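Local coordinates for protein transcription termination factor NusA (Planctomyces limnophilus, PDB 4MTN) that probably takes part in both transcription termination and antitermination, binding the RNA polymerase core enzyme and nascent RNA, at residues 29-34 against 49-54; 36-41 against 74-79; 114-119 against 126-131; 156-161 against 168-173; 206-211 against 241-246. All coordinates share one frame; numbering follows the deposited sequence.

Contact 1: residues 29-34 against 49-54; sequences GVEQAI and EVHIDR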
# COMPACT_ATOMS: atom_id res chain seq x y z
N GLY A 29 18.20 -26.97 10.66
CA GLY A 29 17.47 -27.90 9.82
C GLY A 29 17.67 -29.34 10.26
O GLY A 29 16.71 -30.11 10.35
N VAL A 30 18.92 -29.71 10.53
CA VAL A 30 19.25 -31.05 10.98
C VAL A 30 18.61 -31.34 12.34
O VAL A 30 18.13 -32.45 12.59
CB VAL A 30 20.78 -31.26 11.07
CG1 VAL A 30 21.11 -32.64 11.62
CG2 VAL A 30 21.42 -31.06 9.71
N GLU A 31 18.59 -30.34 13.21
CA GLU A 31 17.95 -30.46 14.51
C GLU A 31 16.47 -30.79 14.36
O GLU A 31 15.96 -31.68 15.04
CB GLU A 31 18.12 -29.17 15.33
CG GLU A 31 19.51 -28.98 15.91
CD GLU A 31 19.64 -27.69 16.69
OE1 GLU A 31 18.69 -26.88 16.67
OE2 GLU A 31 20.70 -27.48 17.33
N GLN A 32 15.80 -30.07 13.47
CA GLN A 32 14.38 -30.29 13.24
C GLN A 32 14.11 -31.66 12.62
O GLN A 32 13.04 -32.23 12.78
CB GLN A 32 13.81 -29.18 12.34
CG GLN A 32 13.79 -27.81 12.99
CD GLN A 32 12.97 -27.78 14.27
OE1 GLN A 32 11.93 -28.43 14.37
NE2 GLN A 32 13.43 -27.03 15.26
N ALA A 33 15.10 -32.18 11.90
CA ALA A 33 15.00 -33.51 11.31
C ALA A 33 15.13 -34.58 12.39
O ALA A 33 14.41 -35.57 12.38
CB ALA A 33 16.06 -33.70 10.23
N ILE A 34 16.06 -34.36 13.31
CA ILE A 34 16.24 -35.26 14.45
C ILE A 34 15.03 -35.19 15.36
O ILE A 34 14.56 -36.21 15.87
CB ILE A 34 17.51 -34.90 15.25
CG1 ILE A 34 18.76 -35.13 14.40
CG2 ILE A 34 17.59 -35.72 16.54
CD1 ILE A 34 20.05 -34.78 15.11
N GLU A 49 13.09 -31.93 23.03
CA GLU A 49 13.94 -30.85 22.57
C GLU A 49 15.28 -31.40 22.10
O GLU A 49 15.79 -32.38 22.66
CB GLU A 49 14.14 -29.81 23.67
CG GLU A 49 14.70 -30.37 24.97
CD GLU A 49 14.82 -29.33 26.06
OE1 GLU A 49 14.37 -28.18 25.83
OE2 GLU A 49 15.35 -29.65 27.14
N VAL A 50 15.84 -30.79 21.06
CA VAL A 50 17.08 -31.27 20.48
C VAL A 50 18.07 -30.13 20.25
O VAL A 50 17.70 -29.05 19.79
CB VAL A 50 16.82 -32.02 19.15
CG1 VAL A 50 16.03 -31.15 18.19
CG2 VAL A 50 18.13 -32.48 18.51
N HIS A 51 19.33 -30.37 20.60
CA HIS A 51 20.39 -29.40 20.37
C HIS A 51 21.65 -30.07 19.84
O HIS A 51 22.07 -31.11 20.35
CB HIS A 51 20.71 -28.62 21.65
CG HIS A 51 21.95 -27.80 21.56
ND1 HIS A 51 22.07 -26.73 20.69
CD2 HIS A 51 23.13 -27.88 22.22
CE1 HIS A 51 23.27 -26.19 20.83
NE2 HIS A 51 23.93 -26.87 21.75
N ILE A 52 22.25 -29.48 18.82
CA ILE A 52 23.51 -29.97 18.29
C ILE A 52 24.64 -29.00 18.61
O ILE A 52 24.57 -27.83 18.23
CB ILE A 52 23.44 -30.19 16.77
CG1 ILE A 52 22.34 -31.20 16.43
CG2 ILE A 52 24.79 -30.67 16.24
CD1 ILE A 52 22.15 -31.40 14.94
N ASP A 53 25.65 -29.48 19.32
CA ASP A 53 26.82 -28.67 19.62
C ASP A 53 27.49 -28.26 18.32
O ASP A 53 27.79 -29.10 17.48
CB ASP A 53 27.79 -29.43 20.53
CG ASP A 53 28.80 -28.52 21.21
OD1 ASP A 53 29.16 -27.47 20.63
OD2 ASP A 53 29.23 -28.85 22.33
N ARG A 54 27.73 -26.96 18.15
CA ARG A 54 28.25 -26.44 16.90
C ARG A 54 29.68 -26.90 16.63
O ARG A 54 30.02 -27.26 15.50
CB ARG A 54 28.18 -24.91 16.89
CG ARG A 54 26.75 -24.36 16.93
CD ARG A 54 25.93 -24.90 15.77
NE ARG A 54 24.57 -24.36 15.75
CZ ARG A 54 23.51 -24.99 16.26
NH1 ARG A 54 23.65 -26.18 16.82
NH2 ARG A 54 22.32 -24.42 16.19

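Contact 2: residues 36-41 against 74-79; sequences SAARKH and GDILGR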
# COMPACT_ATOMS: atom_id res chain seq x y z
N SER A 36 11.90 -34.40 14.56
CA SER A 36 10.78 -35.08 13.93
C SER A 36 10.94 -36.59 14.04
O SER A 36 9.96 -37.32 14.23
CB SER A 36 10.66 -34.68 12.46
OG SER A 36 10.28 -33.31 12.34
N ALA A 37 12.18 -37.06 13.94
CA ALA A 37 12.48 -38.48 14.08
C ALA A 37 12.26 -38.93 15.52
O ALA A 37 11.88 -40.07 15.78
CB ALA A 37 13.90 -38.77 13.65
N ALA A 38 12.49 -38.02 16.46
CA ALA A 38 12.29 -38.30 17.88
C ALA A 38 10.81 -38.27 18.23
O ALA A 38 10.36 -39.03 19.09
CB ALA A 38 13.07 -37.31 18.73
N ARG A 39 10.06 -37.39 17.58
CA ARG A 39 8.62 -37.28 17.80
C ARG A 39 7.90 -38.56 17.39
O ARG A 39 6.99 -39.02 18.07
CB ARG A 39 8.04 -36.09 17.05
CG ARG A 39 8.28 -34.74 17.69
CD ARG A 39 7.34 -33.69 17.11
NE ARG A 39 7.65 -32.34 17.56
CZ ARG A 39 8.30 -31.44 16.84
NH1 ARG A 39 8.72 -31.74 15.62
NH2 ARG A 39 8.53 -30.23 17.34
N LYS A 40 8.31 -39.12 16.26
CA LYS A 40 7.66 -40.32 15.73
C LYS A 40 7.95 -41.53 16.60
O LYS A 40 7.08 -42.38 16.81
CB LYS A 40 8.12 -40.58 14.29
CG LYS A 40 7.24 -41.57 13.54
CD LYS A 40 7.74 -41.81 12.12
CE LYS A 40 9.08 -42.54 12.13
NZ LYS A 40 9.53 -42.87 10.75
N HIS A 41 9.18 -41.62 17.10
CA HIS A 41 9.58 -42.75 17.94
C HIS A 41 8.97 -42.69 19.33
O HIS A 41 8.35 -43.66 19.78
CB HIS A 41 11.11 -42.80 18.04
CG HIS A 41 11.62 -43.93 18.88
ND1 HIS A 41 11.89 -43.80 20.23
CD2 HIS A 41 11.90 -45.22 18.57
CE1 HIS A 41 12.32 -44.95 20.71
NE2 HIS A 41 12.33 -45.83 19.72
N GLY A 74 21.08 -43.79 18.80
CA GLY A 74 21.79 -44.29 17.64
C GLY A 74 20.84 -44.66 16.51
O GLY A 74 21.16 -44.45 15.34
N ASP A 75 19.68 -45.19 16.87
CA ASP A 75 18.67 -45.55 15.89
C ASP A 75 18.10 -44.32 15.21
O ASP A 75 17.82 -44.33 14.01
CB ASP A 75 17.54 -46.35 16.55
CG ASP A 75 17.98 -47.72 17.02
OD1 ASP A 75 18.03 -48.65 16.19
OD2 ASP A 75 18.28 -47.87 18.22
N ILE A 76 17.93 -43.24 15.98
CA ILE A 76 17.41 -41.99 15.45
C ILE A 76 18.38 -41.34 14.47
O ILE A 76 18.00 -40.91 13.38
CB ILE A 76 17.09 -40.99 16.58
CG1 ILE A 76 15.98 -41.54 17.48
CG2 ILE A 76 16.68 -39.64 16.01
CD1 ILE A 76 15.58 -40.60 18.60
N LEU A 77 19.65 -41.27 14.86
CA LEU A 77 20.68 -40.64 14.04
C LEU A 77 20.93 -41.42 12.74
O LEU A 77 21.31 -40.84 11.73
CB LEU A 77 21.99 -40.51 14.82
CG LEU A 77 21.93 -39.66 16.10
CD1 LEU A 77 23.30 -39.58 16.76
CD2 LEU A 77 21.39 -38.27 15.79
N GLY A 78 20.72 -42.73 12.79
CA GLY A 78 20.92 -43.57 11.63
C GLY A 78 19.69 -43.64 10.75
O GLY A 78 19.74 -44.12 9.62
N ARG A 79 18.57 -43.15 11.27
CA ARG A 79 17.31 -43.15 10.54
C ARG A 79 17.13 -41.84 9.77
O ARG A 79 16.15 -41.66 9.05
CB ARG A 79 16.13 -43.37 11.50
CG ARG A 79 14.87 -43.93 10.86
CD ARG A 79 13.86 -44.33 11.91
NE ARG A 79 13.45 -43.21 12.75
CZ ARG A 79 12.60 -43.30 13.77
NH1 ARG A 79 12.06 -44.47 14.08
NH2 ARG A 79 12.29 -42.22 14.47

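Contact 3: residues 114-119 against 126-131; sequences SGTVTR and TVNIGK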
# COMPACT_ATOMS: atom_id res chain seq x y z
N SER A 114 17.87 -3.77 -3.31
CA SER A 114 18.42 -3.84 -4.66
C SER A 114 18.73 -5.28 -5.07
O SER A 114 18.95 -6.14 -4.22
CB SER A 114 19.68 -2.98 -4.77
OG SER A 114 20.25 -3.08 -6.06
N GLY A 115 18.75 -5.52 -6.38
CA GLY A 115 19.05 -6.84 -6.90
C GLY A 115 19.22 -6.84 -8.41
O GLY A 115 19.28 -5.78 -9.04
N THR A 116 19.29 -8.03 -8.99
CA THR A 116 19.43 -8.17 -10.43
C THR A 116 18.26 -8.94 -11.03
O THR A 116 17.79 -9.92 -10.46
CB THR A 116 20.74 -8.89 -10.81
OG1 THR A 116 20.81 -10.15 -10.14
CG2 THR A 116 21.94 -8.04 -10.42
N VAL A 117 17.78 -8.48 -12.19
CA VAL A 117 16.68 -9.14 -12.88
C VAL A 117 17.13 -10.48 -13.45
O VAL A 117 18.15 -10.57 -14.14
CB VAL A 117 16.12 -8.26 -14.01
CG1 VAL A 117 15.05 -9.00 -14.79
CG2 VAL A 117 15.57 -6.96 -13.45
N THR A 118 16.37 -11.53 -13.16
CA THR A 118 16.68 -12.87 -13.66
C THR A 118 15.75 -13.25 -14.80
O THR A 118 16.17 -13.36 -15.95
CB THR A 118 16.58 -13.92 -12.54
OG1 THR A 118 15.22 -14.07 -12.13
CG2 THR A 118 17.43 -13.51 -11.35
N ARG A 119 14.48 -13.46 -14.48
CA ARG A 119 13.47 -13.80 -15.48
C ARG A 119 12.44 -12.68 -15.60
O ARG A 119 11.98 -12.14 -14.59
CB ARG A 119 12.78 -15.12 -15.14
CG ARG A 119 13.67 -16.34 -15.24
CD ARG A 119 14.15 -16.58 -16.66
NE ARG A 119 14.89 -17.82 -16.79
CZ ARG A 119 15.44 -18.25 -17.93
NH1 ARG A 119 15.33 -17.53 -19.03
NH2 ARG A 119 16.10 -19.40 -17.95
N THR A 126 11.22 -11.38 -11.90
CA THR A 126 11.94 -12.04 -10.81
C THR A 126 13.29 -11.37 -10.57
O THR A 126 14.13 -11.31 -11.47
CB THR A 126 12.16 -13.54 -11.10
OG1 THR A 126 10.90 -14.15 -11.40
CG2 THR A 126 12.78 -14.22 -9.89
N VAL A 127 13.49 -10.87 -9.36
CA VAL A 127 14.70 -10.14 -9.01
C VAL A 127 15.52 -10.88 -7.97
O VAL A 127 15.00 -11.29 -6.93
CB VAL A 127 14.38 -8.73 -8.49
CG1 VAL A 127 15.65 -7.98 -8.14
CG2 VAL A 127 13.55 -7.96 -9.51
N ASN A 128 16.81 -11.06 -8.24
CA ASN A 128 17.70 -11.73 -7.30
C ASN A 128 18.43 -10.74 -6.40
O ASN A 128 19.30 -10.00 -6.86
CB ASN A 128 18.72 -12.60 -8.05
CG ASN A 128 19.73 -13.25 -7.12
OD1 ASN A 128 19.41 -13.57 -5.97
ND2 ASN A 128 20.94 -13.44 -7.61
N ILE A 129 18.08 -10.75 -5.12
CA ILE A 129 18.72 -9.88 -4.14
C ILE A 129 19.85 -10.63 -3.44
O ILE A 129 20.47 -10.13 -2.51
CB ILE A 129 17.70 -9.35 -3.13
CG1 ILE A 129 17.07 -10.50 -2.34
CG2 ILE A 129 16.62 -8.55 -3.85
CD1 ILE A 129 15.75 -10.14 -1.68
N GLY A 130 20.09 -11.85 -3.90
CA GLY A 130 21.25 -12.65 -3.53
C GLY A 130 21.06 -13.57 -2.34
O GLY A 130 21.74 -14.59 -2.23
N LYS A 131 20.15 -13.22 -1.43
CA LYS A 131 19.73 -14.15 -0.40
C LYS A 131 18.62 -15.06 -0.92
O LYS A 131 18.62 -16.26 -0.66
CB LYS A 131 19.27 -13.40 0.85
CG LYS A 131 20.40 -12.79 1.65
CD LYS A 131 19.90 -12.17 2.95
CE LYS A 131 21.05 -11.70 3.82
NZ LYS A 131 21.93 -12.84 4.24

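Contact 4: residues 156-161 against 168-173; sequences VVLEVK and RVVLSR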
# COMPACT_ATOMS: atom_id res chain seq x y z
N VAL A 156 11.01 -1.17 -3.28
CA VAL A 156 10.68 -1.33 -1.87
C VAL A 156 9.94 -2.65 -1.65
O VAL A 156 9.21 -3.12 -2.52
CB VAL A 156 9.82 -0.17 -1.34
CG1 VAL A 156 10.61 1.13 -1.36
CG2 VAL A 156 8.53 -0.03 -2.13
N VAL A 157 10.15 -3.25 -0.49
CA VAL A 157 9.49 -4.51 -0.17
C VAL A 157 8.05 -4.23 0.21
O VAL A 157 7.79 -3.53 1.20
CB VAL A 157 10.20 -5.26 0.97
CG1 VAL A 157 9.42 -6.51 1.34
CG2 VAL A 157 11.62 -5.61 0.57
N LEU A 158 7.12 -4.76 -0.57
CA LEU A 158 5.70 -4.52 -0.33
C LEU A 158 5.15 -5.38 0.79
O LEU A 158 4.49 -4.89 1.70
CB LEU A 158 4.90 -4.75 -1.61
CG LEU A 158 3.42 -4.38 -1.52
CD1 LEU A 158 3.27 -2.92 -1.14
CD2 LEU A 158 2.70 -4.68 -2.82
N GLU A 159 5.44 -6.68 0.73
CA GLU A 159 5.00 -7.61 1.76
C GLU A 159 5.87 -8.86 1.77
O GLU A 159 6.52 -9.19 0.78
CB GLU A 159 3.53 -7.99 1.55
CG GLU A 159 3.27 -8.83 0.32
CD GLU A 159 1.86 -9.38 0.29
OE1 GLU A 159 1.07 -9.04 1.19
OE2 GLU A 159 1.54 -10.15 -0.65
N VAL A 160 5.88 -9.55 2.90
CA VAL A 160 6.65 -10.79 3.04
C VAL A 160 5.78 -11.88 3.64
O VAL A 160 5.29 -11.76 4.76
CB VAL A 160 7.90 -10.59 3.91
CG1 VAL A 160 8.70 -11.88 3.98
CG2 VAL A 160 8.76 -9.47 3.37
N LYS A 161 5.59 -12.96 2.88
CA LYS A 161 4.80 -14.09 3.35
C LYS A 161 5.55 -15.40 3.18
O LYS A 161 6.33 -15.56 2.24
CB LYS A 161 3.46 -14.16 2.61
CG LYS A 161 2.26 -13.68 3.41
CD LYS A 161 2.29 -12.18 3.66
CE LYS A 161 1.08 -11.74 4.46
NZ LYS A 161 1.08 -10.28 4.73
N ARG A 168 8.43 -15.91 0.10
CA ARG A 168 7.92 -15.04 -0.95
C ARG A 168 8.14 -13.57 -0.60
O ARG A 168 7.57 -13.06 0.37
CB ARG A 168 6.44 -15.31 -1.21
CG ARG A 168 5.79 -14.34 -2.19
CD ARG A 168 4.30 -14.63 -2.34
NE ARG A 168 3.64 -13.68 -3.24
CZ ARG A 168 3.51 -13.86 -4.55
NH1 ARG A 168 3.98 -14.95 -5.12
NH2 ARG A 168 2.90 -12.94 -5.28
N VAL A 169 8.96 -12.89 -1.39
CA VAL A 169 9.20 -11.46 -1.19
C VAL A 169 8.65 -10.66 -2.36
O VAL A 169 9.16 -10.76 -3.48
CB VAL A 169 10.71 -11.16 -1.02
CG1 VAL A 169 10.92 -9.68 -0.74
CG2 VAL A 169 11.30 -12.01 0.09
N VAL A 170 7.61 -9.88 -2.10
CA VAL A 170 6.98 -9.07 -3.14
C VAL A 170 7.50 -7.63 -3.11
O VAL A 170 7.47 -6.98 -2.06
CB VAL A 170 5.45 -9.05 -2.97
CG1 VAL A 170 4.80 -8.20 -4.06
CG2 VAL A 170 4.90 -10.47 -3.00
N LEU A 171 7.97 -7.14 -4.25
CA LEU A 171 8.48 -5.77 -4.30
C LEU A 171 7.48 -4.83 -4.97
O LEU A 171 6.47 -5.26 -5.52
CB LEU A 171 9.80 -5.74 -5.06
CG LEU A 171 10.81 -6.84 -4.71
CD1 LEU A 171 11.96 -6.84 -5.71
CD2 LEU A 171 11.33 -6.67 -3.29
N SER A 172 7.77 -3.53 -4.92
CA SER A 172 7.00 -2.54 -5.66
C SER A 172 7.87 -1.35 -6.07
O SER A 172 8.62 -0.82 -5.25
CB SER A 172 5.82 -2.05 -4.82
OG SER A 172 5.03 -1.12 -5.54
N ARG A 173 7.78 -0.93 -7.33
CA ARG A 173 8.31 0.37 -7.70
C ARG A 173 7.18 1.40 -7.80
O ARG A 173 7.42 2.59 -7.98
CB ARG A 173 9.07 0.30 -9.02
CG ARG A 173 9.95 -0.93 -9.17
CD ARG A 173 11.34 -0.56 -9.67
NE ARG A 173 11.31 0.49 -10.68
CZ ARG A 173 12.33 1.31 -10.93
NH1 ARG A 173 13.45 1.19 -10.24
NH2 ARG A 173 12.22 2.24 -11.87

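Contact 5: residues 206-211 against 241-246; sequences YRTKVA and GGERIE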
# COMPACT_ATOMS: atom_id res chain seq x y z
N TYR A 206 3.79 8.87 -13.34
CA TYR A 206 3.16 10.09 -13.84
C TYR A 206 3.37 11.29 -12.92
O TYR A 206 4.10 12.22 -13.27
CB TYR A 206 1.66 9.84 -14.05
CG TYR A 206 1.37 8.87 -15.17
CD1 TYR A 206 1.19 7.52 -14.91
CD2 TYR A 206 1.29 9.30 -16.48
CE1 TYR A 206 0.93 6.62 -15.93
CE2 TYR A 206 1.03 8.42 -17.51
CZ TYR A 206 0.85 7.08 -17.23
OH TYR A 206 0.59 6.20 -18.26
N ARG A 207 2.74 11.29 -11.75
CA ARG A 207 2.82 12.44 -10.86
C ARG A 207 2.75 12.08 -9.38
O ARG A 207 2.00 11.18 -8.98
CB ARG A 207 1.70 13.43 -11.21
CG ARG A 207 1.85 14.80 -10.55
CD ARG A 207 0.86 15.79 -11.13
NE ARG A 207 1.05 15.97 -12.57
CZ ARG A 207 1.90 16.82 -13.11
NH1 ARG A 207 2.67 17.59 -12.34
NH2 ARG A 207 2.00 16.91 -14.43
N THR A 208 3.52 12.80 -8.57
CA THR A 208 3.52 12.61 -7.12
C THR A 208 3.51 13.95 -6.38
O THR A 208 4.37 14.80 -6.60
CB THR A 208 4.74 11.80 -6.66
OG1 THR A 208 4.76 10.53 -7.32
CG2 THR A 208 4.70 11.58 -5.15
N LYS A 209 2.53 14.13 -5.49
CA LYS A 209 2.47 15.32 -4.65
C LYS A 209 3.09 15.05 -3.28
O LYS A 209 2.71 14.09 -2.60
CB LYS A 209 1.03 15.81 -4.49
CG LYS A 209 0.45 16.49 -5.72
CD LYS A 209 -0.97 16.98 -5.46
CE LYS A 209 -1.55 17.69 -6.67
NZ LYS A 209 -0.77 18.91 -7.03
N VAL A 210 4.03 15.89 -2.88
CA VAL A 210 4.74 15.72 -1.61
C VAL A 210 4.52 16.89 -0.66
O VAL A 210 4.83 18.03 -0.99
CB VAL A 210 6.26 15.56 -1.83
CG1 VAL A 210 6.95 15.20 -0.53
CG2 VAL A 210 6.54 14.52 -2.91
N ALA A 211 3.99 16.60 0.52
CA ALA A 211 3.79 17.63 1.54
C ALA A 211 4.85 17.51 2.63
O ALA A 211 4.96 16.47 3.29
CB ALA A 211 2.40 17.52 2.13
N GLY A 241 11.43 7.24 -14.06
CA GLY A 241 11.10 7.23 -15.48
C GLY A 241 10.44 8.49 -15.99
O GLY A 241 9.68 8.45 -16.97
N GLY A 242 10.71 9.61 -15.34
CA GLY A 242 10.16 10.89 -15.77
C GLY A 242 8.90 11.27 -15.02
O GLY A 242 8.13 12.12 -15.48
N GLU A 243 8.68 10.65 -13.87
CA GLU A 243 7.53 10.95 -13.03
C GLU A 243 7.63 12.36 -12.46
O GLU A 243 8.67 12.74 -11.91
CB GLU A 243 7.40 9.92 -11.91
CG GLU A 243 6.27 10.17 -10.94
CD GLU A 243 6.05 9.00 -9.99
OE1 GLU A 243 6.61 7.91 -10.25
OE2 GLU A 243 5.32 9.17 -9.00
N ARG A 244 6.56 13.14 -12.59
CA ARG A 244 6.54 14.52 -12.10
C ARG A 244 6.38 14.58 -10.59
O ARG A 244 5.49 13.94 -10.02
CB ARG A 244 5.43 15.31 -12.79
CG ARG A 244 5.66 15.55 -14.27
CD ARG A 244 7.01 16.22 -14.50
NE ARG A 244 7.14 17.45 -13.73
CZ ARG A 244 8.29 18.11 -13.58
NH1 ARG A 244 9.40 17.67 -14.15
NH2 ARG A 244 8.32 19.22 -12.86
N ILE A 245 7.23 15.37 -9.94
CA ILE A 245 7.20 15.47 -8.48
C ILE A 245 6.94 16.90 -8.01
O ILE A 245 7.74 17.81 -8.27
CB ILE A 245 8.52 14.97 -7.86
CG1 ILE A 245 8.76 13.51 -8.26
CG2 ILE A 245 8.49 15.12 -6.35
CD1 ILE A 245 10.04 12.94 -7.69
N GLU A 246 5.82 17.10 -7.32
CA GLU A 246 5.47 18.40 -6.77
C GLU A 246 5.65 18.41 -5.25
O GLU A 246 5.00 17.65 -4.54
CB GLU A 246 4.03 18.77 -7.11
CG GLU A 246 3.68 18.67 -8.59
CD GLU A 246 2.21 18.89 -8.85
OE1 GLU A 246 1.49 19.27 -7.90
OE2 GLU A 246 1.76 18.68 -10.00
O HOH W 1 4.90 19.00 -13.77

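Contact 1: residues 29-34 against 49-54
This is helix-on-sheet packing in the NusA N-terminal domain. Helix 23-42 lies across strand 48-52, an outermost strand of a small antiparallel sheet. The two short axes approach to 8.0 Å and run at 142° to each other. E31 carries the polar part of the contact. Its CG is anti to the carbonyl carbon and the chain is extended beyond it, so the carboxylate reaches out to the strand backbone at I52. The methylenes do apolar work on the way. E31 and I52 point in opposite senses and overlap alongside, with E31 CG 3.6 Å from I52 CG1. I52 CD1 reaches V30 and I34 on the helix. V30 crosses I52 at about a right angle, and V30 CG1 meets I52 CD1 at 3.7 Å. I34 comes at I52 obliquely, with its CD1 against I52 CD1. I34 also crosses V50 at about a right angle, and I34 CG2 lies 3.8 Å from V50 CG2. V50 holds CG1 in the crowded position between backbone N and carbonyl carbon, which turns that methyl to E31 O. Beyond the two segments, V8 and V12 of helix 7-18 touch V30, while V61 of strand 59-63 touches I34 and V50. R54 bends at chi2 and crosses E31 at about a right angle. Its NH1 forms a salt bridge with E31 OE2, though the placement of NH1 is less sure, and its NH2 pairs with E24. The firmer bond to the same oxygen is from the strand backbone: I52 N donates to E31 OE2 at 2.9 Å and 163°, meeting it from above the carboxylate plane.

Contact 2: residues 36-41 against 74-79
The first shell is a small apolar patch centred on I76. I76 CG2, anti to the backbone N, meets A37 CB at 3.7 Å. Its CD1 is the end of the other branch and reaches A38, with I76 CD1 4.1 Å from A38 CB. Beside this patch lies R79. Its CG is anti to the backbone N (chi1 -158°), and the chain bends at chi3, which brings the guanidinium up to A37, K40 and H41. K40 CE lies over one face of that group, offset toward the rim and 4.0 Å from R79 CZ. A37 O is at the guanidinium edge, near its plane, but the angle is too poor to count as a hydrogen bond. H41 CB adds an oblique approach, 3.8 Å from R79 NH2. K40 bends at chi3 as well, and K40 NZ stays 4.4 Å from R79 NE. Two like charges so close would be expected to repel; what touches the guanidinium is the K40 methylene CE. Segments 36-41 and 74-79 lie on two helices of the N-terminal region, with A37 and I76 the nearest pair of CA atoms. I76 also touches I34 and F42, so helix 70-78 packs against the C-terminal half of helix 23-42, after the three strands that separate them in sequence.

Contact 3: residues 114-119 against 126-131
The hairpin of strands 112-120 and 124-128 belongs to the S1 domain, which has the OB fold. The two short strand axes run antiparallel at 132° and come within 4.3 Å. T116 and N128 form a hydrogen-bonded pair: T116 N donates to N128 O at 2.9 Å, and N128 N returns to T116 O at 2.7 Å, in the carbonyl plane. Next along, V117 and V127 make a non-hydrogen-bonded pair. Both valines point to the face that meets I153 of strand 152-162. T116 and N128 lie together on the other face. T118 holds OG1 in the crowded position between backbone N and carbonyl carbon (chi1 68°). That turns T118 CG2 to N128 CB, 3.7 Å away, and brings OG1 to T126 O. N128 CG is anti to the backbone N, and N128 OD1 accepts from G130 N at 2.8 Å, an Asx turn that leads the chain out of the strand. T126 O takes two donors from one residue. T118 N reaches T126 O at 2.8 Å, nearly along the C=O axis, and T118 OG1 reaches T126 O at 3.0 Å from well above the carbonyl plane. Threonine thus doubles the backbone link: the hydroxyl donates to that carbonyl, which would favour this rotation of the side chain.

Contact 4: residues 156-161 against 168-173
Strands 152-162 and 167-172 form an antiparallel hairpin in the OB fold of the S1 domain, and a classic beta bulge interrupts it. L158 and E159 both face V170. The register therefore shifts by one residue between the V157-L171 pair and the E159-V170 pair. L158 N donates to V170 O at 2.7 Å, and E159 N reaches the same oxygen only weakly. V170 N returns to E159 O at 3.2 Å, nearly along the C=O axis. E159 can be followed outward. Its CB points to the same face of the sheet as the side chains of V170, K161 and R168. E159 CG sits in the crowded position between backbone N and carbonyl carbon (chi1 68°), and lies 4.0 Å from V170 CB and about as far from V170 CG2. The chain is extended beyond CG, so the glutamate lies alongside V170 with the same heading. At the tip the two oxygens part company. E159 OE2 stays 4.1 Å from V170 CG2. E159 OE1 forms a long salt bridge with K161 NZ on its own strand. V160 and V169 point to the other face and touch Y105 of helix 87-105. The V157 and L171 side chains diverge, yet V157 crosses both V169 and L171 obliquely. V157 CG1, anti to the backbone N, faces V169 CG1 at 4.1 Å. At one end of the ladder V156 pairs with S172, whose OG bonds to E140. At the other, R168 N donates to K161 O at 3.0 Å, nearly along the C=O axis.

Contact 5: residues 206-211 against 241-246
Backbone bonds come first. Strands 207-214 and 244-249 run parallel in the NusA-like KH domain, with their short axes 16° apart. R244 is gripped at both ends of its backbone: its N donates to Y206 O, and its O accepts from T208 N. E246 is held the same way, its N by T208 O and its O by V210 N. Of these, E246 N lies 2.8 Å from T208 O. The second kind is ionic. R207, K209 and E246 share one face and form a salt-bridge network. E246 is extended beyond CG, so its two oxygens stand between the cations. E246 OE2 offers its anti lone pair to R207 NH1 at 2.7 Å, and OE1 its syn lone pair to K209 NZ. One carboxylate is shared by two cations, which would be expected to favour its ionised form. R207 bends at chi3, and R244 CB lies over one face of its guanidinium, 3.6 Å from R207 NH1. A water accepts from R207 NH1 and R244 NE, bridging two like charges. The apolar part is V210 CG2 against I245 CG2 at 4.0 Å; I245 points to the face away from the salt bridges. Strand 195-203 and helix 231-239 close in here, through L200 on V210 and V236 on I245. Helix 297-306 lies against the charged face, where L301 touches R207 and K209.

In the fold
The five contacts follow the chain through three domains of an elongated molecule. Contacts 1 and 2 share helix 23-42 and touch directly: I34 CD1 of contact 1 packs on L77 CD2 of contact 2 at 3.8 Å. Contacts 3 and 4 are two hairpins of one S1 domain, joined where V127 CB meets L171 CD1 at 4.1 Å. Helix 87-105 touches side chains of contacts 1, 3 and 4, and so links the N-terminal region to the S1 domain. Contact 5, in the KH domain, has its nearest atoms about 6 Å from contact 4, while its centre is about 60 Å from that of contact 2. S1 and KH domains are RNA-binding folds, consistent with binding of nascent RNA.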